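PDB 5KQA: glutaredoxin-glutathione complex from Polygonaceae, which binds glutathione and probably catalyses glutathione-dependent reduction of disulfides as a thiol-disulfide oxidoreductase of the thioredoxin fold. Local coordinates for residues Q65-L69 and D70-D74. Residues are numbered along the deposited sequence; the frame is centred on the assembly and turned at random.
Sequences QTIEL and DQESD
Glu68 lies alongside Asp70 and Gln71, all three side chains pointing the same way. CB of Glu68 is 3.5 Å from OD1 of Asp70. Glu68 CB is also 3.9 Å from NE2 of Gln71. The Glu68 carboxylate and the Gln71 amide are nearly parallel, 12° apart, whereas the Asp70 carboxylate is turned 82° against that of Glu68. Two like charges come close here, with Glu68 OE1 3.9 Å from Asp70 OD1. Outside partners probably ease this: Glu68 forms a salt bridge with Lys54 and a hydrogen bond with Ser43. Asp70 OD2 and Gln71 NE2 both hydrogen-bond to the hydroxyl of Thr45.

The backbone makes a 3-10 turn where strand 65-68, an outermost strand of the thioredoxin-fold sheet, gives way to the loop before helix 75-86. Gln71 N donates to Glu68 O at 3.0 Å, and Glu72 N donates to Leu69 O at 3.1 Å. The buried Leu69 side chain packs on Val91, Ile78 and Gln79, with Val91 and Gln79 in the glutathione pocket.

Glu72 folds back toward the strand. Its CG sits beside the backbone N, and a bend at the next bond (chi2 -75°) sets the carboxylate beside Ile67. The CG of Glu72 rests 3.4 Å from Glu68 O. Glu72 OE2 lies 4.2 Å from Ile67 CG2. A water links the two segments: it accepts from Glu68 N and donates to Glu72 OE2 at 2.6 Å. Glu72 OE1 forms a salt bridge with Lys29 of helix 20-35.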
loop_
_atom_site.group_PDB
_atom_site.type_symbol
_atom_site.label_atom_id
_atom_site.label_comp_id
_atom_site.label_asym_id
_atom_site.label_seq_id
_atom_site.Cartn_x
_atom_site.Cartn_y
_atom_site.Cartn_z
ATOM N N GLN A 65 -1.219 -6.105 5.099
ATOM C CA GLN A 65 -0.109 -5.632 5.898
ATOM C C GLN A 65 -0.116 -4.112 5.858
ATOM O O GLN A 65 -0.002 -3.506 4.788
ATOM C CB GLN A 65 1.223 -6.183 5.369
ATOM C CG GLN A 65 2.436 -5.665 6.121
ATOM C CD GLN A 65 2.467 -6.196 7.518
ATOM O OE1 GLN A 65 2.584 -7.402 7.716
ATOM N NE2 GLN A 65 2.344 -5.305 8.510
ATOM N N THR A 66 -0.279 -3.500 7.025
ATOM C CA THR A 66 -0.108 -2.065 7.165
ATOM C C THR A 66 1.341 -1.736 7.490
ATOM O O THR A 66 1.972 -2.399 8.326
ATOM C CB THR A 66 -0.992 -1.490 8.279
ATOM O OG1 THR A 66 -2.362 -1.696 7.950
ATOM C CG2 THR A 66 -0.732 -0.004 8.443
ATOM N N ILE A 67 1.860 -0.698 6.846
ATOM C CA ILE A 67 3.192 -0.209 7.149
ATOM C C ILE A 67 3.080 1.289 7.395
ATOM O O ILE A 67 2.821 2.063 6.478
ATOM C CB ILE A 67 4.199 -0.495 6.007
ATOM C CG1 ILE A 67 4.335 -2.007 5.753
ATOM C CG2 ILE A 67 5.562 0.108 6.336
ATOM C CD1 ILE A 67 5.104 -2.759 6.870
ATOM N N GLU A 68 3.254 1.692 8.646
ATOM C CA GLU A 68 3.098 3.092 9.026
ATOM C C GLU A 68 4.404 3.843 8.840
ATOM O O GLU A 68 5.315 3.693 9.649
ATOM C CB GLU A 68 2.634 3.205 10.482
ATOM C CG GLU A 68 1.328 2.485 10.796
ATOM C CD GLU A 68 0.117 3.200 10.221
ATOM O OE1 GLU A 68 0.311 4.080 9.362
ATOM O OE2 GLU A 68 -1.027 2.893 10.630
ATOM N N LEU A 69 4.497 4.655 7.790
ATOM C CA LEU A 69 5.760 5.312 7.460
ATOM C C LEU A 69 6.260 6.239 8.577
ATOM O O LEU A 69 7.472 6.380 8.792
ATOM C CB LEU A 69 5.623 6.097 6.161
ATOM C CG LEU A 69 5.230 5.309 4.920
ATOM C CD1 LEU A 69 5.304 6.231 3.707
ATOM C CD2 LEU A 69 6.123 4.094 4.761
ATOM N N ASP A 70 5.322 6.852 9.292
ATOM C CA ASP A 70 5.654 7.776 10.380
ATOM C C ASP A 70 6.287 7.060 11.575
ATOM O O ASP A 70 6.826 7.693 12.473
ATOM C CB ASP A 70 4.398 8.523 10.841
ATOM C CG ASP A 70 3.288 7.582 11.227
ATOM O OD1 ASP A 70 2.934 6.724 10.393
ATOM O OD2 ASP A 70 2.788 7.668 12.366
ATOM N N GLN A 71 6.206 5.735 11.586
ATOM C CA GLN A 71 6.762 4.952 12.682
ATOM C C GLN A 71 7.987 4.163 12.246
ATOM O O GLN A 71 8.555 3.399 13.021
ATOM C CB GLN A 71 5.705 4.011 13.235
ATOM C CG GLN A 71 4.523 4.768 13.810
ATOM C CD GLN A 71 3.639 3.881 14.615
ATOM O OE1 GLN A 71 4.116 3.166 15.487
ATOM N NE2 GLN A 71 2.338 3.896 14.321
ATOM N N GLU A 72 8.376 4.333 10.992
ATOM C CA GLU A 72 9.554 3.654 10.475
ATOM C C GLU A 72 10.720 4.638 10.478
ATOM O O GLU A 72 10.541 5.796 10.100
ATOM C CB GLU A 72 9.286 3.115 9.067
ATOM C CG GLU A 72 8.186 2.058 9.006
ATOM C CD GLU A 72 8.634 0.700 9.533
ATOM O OE1 GLU A 72 9.852 0.449 9.594
ATOM O OE2 GLU A 72 7.764 -0.126 9.875
ATOM N N SER A 73 11.904 4.207 10.913
ATOM C CA SER A 73 13.043 5.123 10.913
ATOM C C SER A 73 13.354 5.615 9.502
ATOM O O SER A 73 13.757 6.762 9.320
ATOM C CB SER A 73 14.293 4.475 11.518
ATOM O OG SER A 73 14.644 3.284 10.833
ATOM N N ASP A 74 13.171 4.759 8.496
ATOM C CA ASP A 74 13.461 5.175 7.122
ATOM C C ASP A 74 12.188 5.528 6.350
ATOM O O ASP A 74 12.148 5.422 5.123
ATOM C CB ASP A 74 14.253 4.092 6.389
ATOM C CG ASP A 74 13.527 2.769 6.345
ATOM O OD1 ASP A 74 12.412 2.681 6.907
ATOM O OD2 ASP A 74 14.076 1.809 5.759
HETATM O O HOH W 1 5.169 0.164 10.195
#